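Local coordinates for CYTH domain-containing protein (Pyrococcus horikoshii, PDB 2EEN), which is of unknown function but carries a CYTH domain, the tunnel-shaped fold of class IV adenylate cyclases and some triphosphatases, and probably handles a triphosphate-bearing or polyphosphate substrate, at residues A[2-13]-A[70-82]. Sequence-based numbering, arbitrary orientation.
Sequences YEVELKGYANDE and KIDEKSKTRLEIE
Lys76 N bonds Glu5 O at 3.0 Å, a backbone hydrogen bond from the loop leading into strand 78-85 to strand 3-9, where the two outermost strands of the CYTH barrel meet. Further along, the strands part and water takes over: one molecule accepts from Arg78 N and reaches Glu3 O at 2.6 Å, the other accepts from Glu3 N and lies 2.8 Å from Arg78 O. Both also meet Glu80 OE2, the second weakly. Thr77 CG2, anti to the backbone N, rests near Tyr2 CB, while OG1 lies 3.2 Å from Val4 CA and takes a weak bond from Glu5 N. The same hydroxyl donates to Ser75 OG, which accepts from Thr77 N as well in an ST turn and donates to Asp72 OD2. Leu6 CD2 presses tightly on Ser75 CB, and helix 146-160 packs against Val4 and Leu6. Ile71 CD1 reaches the Tyr2 ring, 3.6 Å from CE2. Lys76, bent at chi3 (51°), brings NZ toward Glu5 OE2 in a long salt bridge; Lys7 NZ, bonded to Arg168 O, sits 3.0 Å from Lys76 NZ, donor beside donor. The Glu3 and Glu80 carboxylates lie almost parallel, Glu3 OE1 3.1 Å from Glu80 OE2 without a hydrogen bond.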
ATOM      1  N   TYR A   2      14.261   3.930  14.745  1.00 27.11           N
ATOM      2  CA  TYR A   2      13.015   4.713  14.951  1.00 27.25           C
ATOM      3  C   TYR A   2      13.250   6.183  14.683  1.00 26.19           C
ATOM      4  O   TYR A   2      14.348   6.697  14.900  1.00 25.46           O
ATOM      5  CB  TYR A   2      12.508   4.558  16.389  1.00 29.23           C
ATOM      6  CG  TYR A   2      12.119   3.152  16.768  1.00 30.64           C
ATOM      7  CD1 TYR A   2      13.088   2.195  17.061  1.00 32.90           C
ATOM      8  CD2 TYR A   2      10.778   2.775  16.829  1.00 32.72           C
ATOM      9  CE1 TYR A   2      12.733   0.894  17.407  1.00 34.54           C
ATOM     10  CE2 TYR A   2      10.410   1.477  17.174  1.00 34.54           C
ATOM     11  CZ  TYR A   2      11.392   0.543  17.461  1.00 35.83           C
ATOM     12  OH  TYR A   2      11.031  -0.742  17.806  1.00 39.36           O
ATOM     13  N   GLU A   3      12.211   6.857  14.210  1.00 25.47           N
ATOM     14  CA  GLU A   3      12.292   8.283  13.940  1.00 25.26           C
ATOM     15  C   GLU A   3      11.792   8.987  15.190  1.00 22.17           C
ATOM     16  O   GLU A   3      10.591   9.029  15.461  1.00 21.44           O
ATOM     17  CB  GLU A   3      11.419   8.661  12.741  1.00 29.15           C
ATOM     18  CG  GLU A   3      11.545  10.120  12.327  1.00 35.49           C
ATOM     19  CD  GLU A   3      10.685  10.463  11.123  1.00 39.46           C
ATOM     20  OE1 GLU A   3       9.967   9.569  10.623  1.00 41.92           O
ATOM     21  OE2 GLU A   3      10.729  11.630  10.678  1.00 41.17           O
ATOM     22  N   VAL A   4      12.723   9.502  15.976  1.00 21.45           N
ATOM     23  CA  VAL A   4      12.362  10.209  17.187  1.00 21.01           C
ATOM     24  C   VAL A   4      11.831  11.568  16.776  1.00 21.96           C
ATOM     25  O   VAL A   4      12.477  12.295  16.021  1.00 21.57           O
ATOM     26  CB  VAL A   4      13.586  10.388  18.096  1.00 19.29           C
ATOM     27  CG1 VAL A   4      13.208  11.176  19.338  1.00 18.52           C
ATOM     28  CG2 VAL A   4      14.150   9.019  18.465  1.00 19.52           C
ATOM     29  N   GLU A   5      10.648  11.915  17.261  1.00 21.71           N
ATOM     30  CA  GLU A   5      10.073  13.196  16.908  1.00 24.22           C
ATOM     31  C   GLU A   5       9.426  13.896  18.087  1.00 23.42           C
ATOM     32  O   GLU A   5       8.755  13.270  18.914  1.00 23.01           O
ATOM     33  CB  GLU A   5       9.049  13.026  15.780  1.00 28.66           C
ATOM     34  CG  GLU A   5       8.355  14.324  15.376  1.00 34.31           C
ATOM     35  CD  GLU A   5       7.600  14.208  14.060  1.00 37.67           C
ATOM     36  OE1 GLU A   5       8.256  14.161  12.997  1.00 39.80           O
ATOM     37  OE2 GLU A   5       6.351  14.159  14.089  1.00 39.53           O
ATOM     38  N   LEU A   6       9.658  15.199  18.153  1.00 21.47           N
ATOM     39  CA  LEU A   6       9.092  16.055  19.183  1.00 21.74           C
ATOM     40  C   LEU A   6       8.422  17.217  18.477  1.00 22.89           C
ATOM     41  O   LEU A   6       8.874  17.659  17.421  1.00 22.24           O
ATOM     42  CB  LEU A   6      10.177  16.606  20.111  1.00 23.89           C
ATOM     43  CG  LEU A   6      10.892  15.666  21.070  1.00 26.04           C
ATOM     44  CD1 LEU A   6      11.853  16.485  21.923  1.00 25.22           C
ATOM     45  CD2 LEU A   6       9.883  14.954  21.946  1.00 26.30           C
ATOM     46  N   LYS A   7       7.344  17.715  19.067  1.00 20.72           N
ATOM     47  CA  LYS A   7       6.616  18.830  18.493  1.00 21.17           C
ATOM     48  C   LYS A   7       6.268  19.836  19.571  1.00 20.07           C
ATOM     49  O   LYS A   7       5.981  19.465  20.710  1.00 20.71           O
ATOM     50  CB  LYS A   7       5.330  18.332  17.823  1.00 20.66           C
ATOM     51  CG  LYS A   7       4.418  19.444  17.310  1.00 20.41           C
ATOM     52  CD  LYS A   7       3.339  18.904  16.371  1.00 22.01           C
ATOM     53  CE  LYS A   7       2.308  18.052  17.097  1.00 21.55           C
ATOM     54  NZ  LYS A   7       1.330  17.461  16.127  1.00 24.57           N
ATOM     55  N   GLY A   8       6.297  21.109  19.203  1.00 19.92           N
ATOM     56  CA  GLY A   8       5.955  22.162  20.133  1.00 20.51           C
ATOM     57  C   GLY A   8       5.128  23.221  19.437  1.00 21.06           C
ATOM     58  O   GLY A   8       5.128  23.313  18.209  1.00 19.84           O
ATOM     59  N   TYR A   9       4.387  24.005  20.209  1.00 22.58           N
ATOM     60  CA  TYR A   9       3.601  25.075  19.620  1.00 23.36           C
ATOM     61  C   TYR A   9       4.597  26.163  19.268  1.00 22.22           C
ATOM     62  O   TYR A   9       5.598  26.337  19.967  1.00 24.02           O
ATOM     63  CB  TYR A   9       2.562  25.607  20.615  1.00 21.92           C
ATOM     64  CG  TYR A   9       1.413  24.658  20.830  1.00 25.08           C
ATOM     65  CD1 TYR A   9       1.563  23.517  21.616  1.00 25.88           C
ATOM     66  CD2 TYR A   9       0.187  24.871  20.203  1.00 25.95           C
ATOM     67  CE1 TYR A   9       0.524  22.608  21.771  1.00 26.51           C
ATOM     68  CE2 TYR A   9      -0.858  23.966  20.348  1.00 26.41           C
ATOM     69  CZ  TYR A   9      -0.683  22.839  21.131  1.00 26.40           C
ATOM     70  OH  TYR A   9      -1.704  21.927  21.264  1.00 30.11           O
ATOM     71  N   ALA A  10       4.338  26.888  18.187  1.00 21.39           N
ATOM     72  CA  ALA A  10       5.246  27.941  17.762  1.00 22.78           C
ATOM     73  C   ALA A  10       4.546  29.265  17.483  1.00 23.72           C
ATOM     74  O   ALA A  10       3.348  29.422  17.735  1.00 25.95           O
ATOM     75  CB  ALA A  10       6.032  27.487  16.525  1.00 20.82           C
ATOM     76  N   ASN A  11       5.313  30.211  16.955  1.00 24.61           N
ATOM     77  CA  ASN A  11       4.826  31.545  16.642  1.00 26.96           C
ATOM     78  C   ASN A  11       5.850  32.209  15.732  1.00 28.32           C
ATOM     79  O   ASN A  11       6.896  31.623  15.449  1.00 27.84           O
ATOM     80  CB  ASN A  11       4.687  32.354  17.928  1.00 27.80           C
ATOM     81  CG  ASN A  11       5.955  32.329  18.765  1.00 29.31           C
ATOM     82  OD1 ASN A  11       7.047  32.606  18.265  1.00 28.74           O
ATOM     83  ND2 ASN A  11       5.817  31.996  20.043  1.00 28.65           N
ATOM     84  N   ASP A  12       5.560  33.429  15.286  1.00 28.86           N
ATOM     85  CA  ASP A  12       6.474  34.147  14.400  1.00 30.84           C
ATOM     86  C   ASP A  12       7.876  34.264  14.993  1.00 30.40           C
ATOM     87  O   ASP A  12       8.872  34.214  14.267  1.00 30.08           O
ATOM     88  CB  ASP A  12       5.942  35.553  14.094  1.00 33.35           C
ATOM     89  CG  ASP A  12       4.685  35.533  13.246  1.00 36.86           C
ATOM     90  OD1 ASP A  12       4.640  34.764  12.262  1.00 38.13           O
ATOM     91  OD2 ASP A  12       3.743  36.295  13.556  1.00 38.53           O
ATOM     92  N   GLU A  13       7.943  34.428  16.308  1.00 30.03           N
ATOM     93  CA  GLU A  13       9.214  34.556  17.011  1.00 30.85           C
ATOM     94  C   GLU A  13      10.079  33.310  16.848  1.00 28.66           C
ATOM     95  O   GLU A  13      11.250  33.402  16.474  1.00 28.85           O
ATOM     96  CB  GLU A  13       8.961  34.808  18.501  1.00 32.78           C
ATOM     97  CG  GLU A  13      10.200  34.715  19.376  1.00 38.42           C
ATOM     98  CD  GLU A  13       9.864  34.770  20.857  1.00 41.26           C
ATOM     99  OE1 GLU A  13       9.486  35.860  21.340  1.00 42.09           O
ATOM    100  OE2 GLU A  13       9.975  33.725  21.535  1.00 43.69           O
ATOM    101  N   LYS A  70       2.484   4.980  20.050  1.00 22.83           N
ATOM    102  CA  LYS A  70       3.618   5.709  20.603  1.00 24.68           C
ATOM    103  C   LYS A  70       4.274   4.760  21.597  1.00 25.46           C
ATOM    104  O   LYS A  70       3.586   4.068  22.352  1.00 27.94           O
ATOM    105  CB  LYS A  70       3.152   6.983  21.318  1.00 24.74           C
ATOM    106  CG  LYS A  70       2.653   8.082  20.381  1.00 26.23           C
ATOM    107  CD  LYS A  70       2.267   9.350  21.141  1.00 29.85           C
ATOM    108  CE  LYS A  70       1.082   9.117  22.069  1.00 30.95           C
ATOM    109  NZ  LYS A  70      -0.123   8.644  21.328  1.00 33.62           N
ATOM    110  N   ILE A  71       5.601   4.710  21.593  1.00 25.03           N
ATOM    111  CA  ILE A  71       6.307   3.823  22.510  1.00 27.08           C
ATOM    112  C   ILE A  71       7.075   4.596  23.570  1.00 28.24           C
ATOM    113  O   ILE A  71       7.693   4.005  24.454  1.00 28.75           O
ATOM    114  CB  ILE A  71       7.292   2.917  21.760  1.00 28.98           C
ATOM    115  CG1 ILE A  71       8.309   3.769  20.999  1.00 29.81           C
ATOM    116  CG2 ILE A  71       6.533   2.001  20.812  1.00 31.52           C
ATOM    117  CD1 ILE A  71       9.405   2.958  20.341  1.00 31.59           C
ATOM    118  N   ASP A  72       7.013   5.920  23.488  1.00 28.32           N
ATOM    119  CA  ASP A  72       7.722   6.784  24.426  1.00 31.52           C
ATOM    120  C   ASP A  72       6.774   7.799  25.065  1.00 32.66           C
ATOM    121  O   ASP A  72       5.973   8.433  24.379  1.00 33.42           O
ATOM    122  CB  ASP A  72       8.854   7.507  23.686  1.00 32.00           C
ATOM    123  CG  ASP A  72       9.652   8.420  24.588  1.00 34.93           C
ATOM    124  OD1 ASP A  72      10.180   7.937  25.613  1.00 35.95           O
ATOM    125  OD2 ASP A  72       9.759   9.621  24.267  1.00 32.76           O
ATOM    126  N   GLU A  73       6.876   7.958  26.381  1.00 33.65           N
ATOM    127  CA  GLU A  73       6.015   8.885  27.111  1.00 33.44           C
ATOM    128  C   GLU A  73       6.434  10.339  26.914  1.00 31.98           C
ATOM    129  O   GLU A  73       5.623  11.252  27.075  1.00 32.80           O
ATOM    130  CB  GLU A  73       6.042   8.566  28.613  1.00 36.19           C
ATOM    131  CG  GLU A  73       6.398   7.127  28.947  1.00 40.12           C
ATOM    132  CD  GLU A  73       7.844   6.789  28.621  1.00 42.52           C
ATOM    133  OE1 GLU A  73       8.750   7.413  29.214  1.00 46.01           O
ATOM    134  OE2 GLU A  73       8.076   5.903  27.771  1.00 44.68           O
ATOM    135  N   LYS A  74       7.698  10.546  26.564  1.00 30.75           N
ATOM    136  CA  LYS A  74       8.235  11.889  26.377  1.00 29.87           C
ATOM    137  C   LYS A  74       8.271  12.387  24.937  1.00 29.55           C
ATOM    138  O   LYS A  74       8.742  13.497  24.684  1.00 30.35           O
ATOM    139  CB  LYS A  74       9.648  11.975  26.958  1.00 32.80           C
ATOM    140  CG  LYS A  74       9.714  12.131  28.472  1.00 35.20           C
ATOM    141  CD  LYS A  74       9.371  10.848  29.201  1.00 37.62           C
ATOM    142  CE  LYS A  74       9.729  10.962  30.674  1.00 38.16           C
ATOM    143  NZ  LYS A  74       9.134  12.180  31.292  1.00 39.62           N
ATOM    144  N   SER A  75       7.788  11.583  23.995  1.00 25.15           N
ATOM    145  CA  SER A  75       7.809  12.017  22.604  1.00 22.64           C
ATOM    146  C   SER A  75       6.697  11.359  21.775  1.00 23.17           C
ATOM    147  O   SER A  75       5.872  10.604  22.263  1.00 21.45           O
ATOM    148  CB  SER A  75       9.183  11.682  22.017  1.00 20.76           C
ATOM    149  OG  SER A  75       9.278  10.272  21.822  1.00 20.49           O
ATOM    150  N   LYS A  76       6.678  11.716  20.479  1.00 22.33           N
ATOM    151  CA  LYS A  76       5.691  11.138  19.573  1.00 23.73           C
ATOM    152  C   LYS A  76       6.289   9.973  18.772  1.00 23.63           C
ATOM    153  O   LYS A  76       5.753   9.533  17.765  1.00 23.70           O
ATOM    154  CB  LYS A  76       5.249  12.237  18.601  1.00 26.32           C
ATOM    155  CG  LYS A  76       4.642  13.455  19.305  1.00 31.29           C
ATOM    156  CD  LYS A  76       4.414  14.623  18.338  1.00 34.82           C
ATOM    157  CE  LYS A  76       3.639  14.205  17.083  1.00 36.56           C
ATOM    158  NZ  LYS A  76       3.499  15.354  16.194  1.00 38.85           N
ATOM    159  N   THR A  77       7.467   9.502  19.230  1.00 21.85           N
ATOM    160  CA  THR A  77       8.160   8.432  18.516  1.00 19.59           C
ATOM    161  C   THR A  77       7.306   7.178  18.399  1.00 20.08           C
ATOM    162  O   THR A  77       6.718   6.707  19.365  1.00 19.00           O
ATOM    163  CB  THR A  77       9.436   8.080  19.279  1.00 20.26           C
ATOM    164  OG1 THR A  77      10.274   9.235  19.378  1.00 20.34           O
ATOM    165  CG2 THR A  77      10.192   6.978  18.534  1.00 19.62           C
ATOM    166  N   ARG A  78       7.269   6.636  17.191  1.00 17.91           N
ATOM    167  CA  ARG A  78       6.493   5.438  16.936  1.00 19.37           C
ATOM    168  C   ARG A  78       7.050   4.704  15.735  1.00 18.42           C
ATOM    169  O   ARG A  78       7.794   5.270  14.933  1.00 18.48           O
ATOM    170  CB  ARG A  78       5.043   5.819  16.667  1.00 23.83           C
ATOM    171  CG  ARG A  78       4.877   6.707  15.451  1.00 25.53           C
ATOM    172  CD  ARG A  78       3.756   7.702  15.675  1.00 29.67           C
ATOM    173  NE  ARG A  78       2.571   7.029  16.181  1.00 30.98           N
ATOM    174  CZ  ARG A  78       1.549   7.651  16.755  1.00 33.53           C
ATOM    175  NH1 ARG A  78       1.566   8.970  16.892  1.00 34.47           N
ATOM    176  NH2 ARG A  78       0.518   6.950  17.207  1.00 31.64           N
ATOM    177  N   LEU A  79       6.690   3.436  15.618  1.00 19.45           N
ATOM    178  CA  LEU A  79       7.128   2.641  14.493  1.00 19.34           C
ATOM    179  C   LEU A  79       6.378   3.171  13.278  1.00 18.30           C
ATOM    180  O   LEU A  79       5.218   3.578  13.374  1.00 19.12           O
ATOM    181  CB  LEU A  79       6.793   1.170  14.740  1.00 23.70           C
ATOM    182  CG  LEU A  79       6.879   0.176  13.581  1.00 27.32           C
ATOM    183  CD1 LEU A  79       7.009  -1.228  14.142  1.00 31.06           C
ATOM    184  CD2 LEU A  79       5.644   0.291  12.695  1.00 29.52           C
ATOM    185  N   GLU A  80       7.043   3.186  12.134  1.00 18.66           N
ATOM    186  CA  GLU A  80       6.403   3.672  10.925  1.00 19.46           C
ATOM    187  C   GLU A  80       6.776   2.806   9.748  1.00 18.96           C
ATOM    188  O   GLU A  80       7.898   2.296   9.666  1.00 19.31           O
ATOM    189  CB  GLU A  80       6.828   5.116  10.626  1.00 23.21           C
ATOM    190  CG  GLU A  80       6.382   6.133  11.665  1.00 30.21           C
ATOM    191  CD  GLU A  80       6.871   7.536  11.353  1.00 34.46           C
ATOM    192  OE1 GLU A  80       6.473   8.087  10.302  1.00 36.35           O
ATOM    193  OE2 GLU A  80       7.656   8.085  12.158  1.00 37.87           O
ATOM    194  N   ILE A  81       5.819   2.627   8.851  1.00 16.11           N
ATOM    195  CA  ILE A  81       6.046   1.880   7.629  1.00 16.48           C
ATOM    196  C   ILE A  81       5.564   2.860   6.574  1.00 16.99           C
ATOM    197  O   ILE A  81       4.409   3.296   6.591  1.00 16.58           O
ATOM    198  CB  ILE A  81       5.215   0.597   7.560  1.00 17.22           C
ATOM    199  CG1 ILE A  81       5.528  -0.296   8.764  1.00 18.53           C
ATOM    200  CG2 ILE A  81       5.529  -0.143   6.257  1.00 19.14           C
ATOM    201  CD1 ILE A  81       4.645  -1.530   8.842  1.00 21.85           C
ATOM    202  N   GLU A  82       6.454   3.233   5.671  1.00 16.10           N
ATOM    203  CA  GLU A  82       6.091   4.190   4.646  1.00 18.09           C
ATOM    204  C   GLU A  82       6.563   3.761   3.280  1.00 17.47           C
ATOM    205  O   GLU A  82       7.691   3.294   3.115  1.00 18.47           O
ATOM    206  CB  GLU A  82       6.689   5.553   4.985  1.00 20.01           C
ATOM    207  CG  GLU A  82       6.473   6.628   3.938  1.00 25.90           C
ATOM    208  CD  GLU A  82       6.761   8.012   4.484  1.00 29.63           C
ATOM    209  OE1 GLU A  82       6.018   8.460   5.384  1.00 33.26           O
ATOM    210  OE2 GLU A  82       7.731   8.651   4.028  1.00 31.46           O
TER
HETATM  211  O   HOH W   1       8.222   8.135  14.986  1.00 23.29           O
HETATM  212  O   HOH W   2       9.886   5.898  13.242  1.00 36.27           O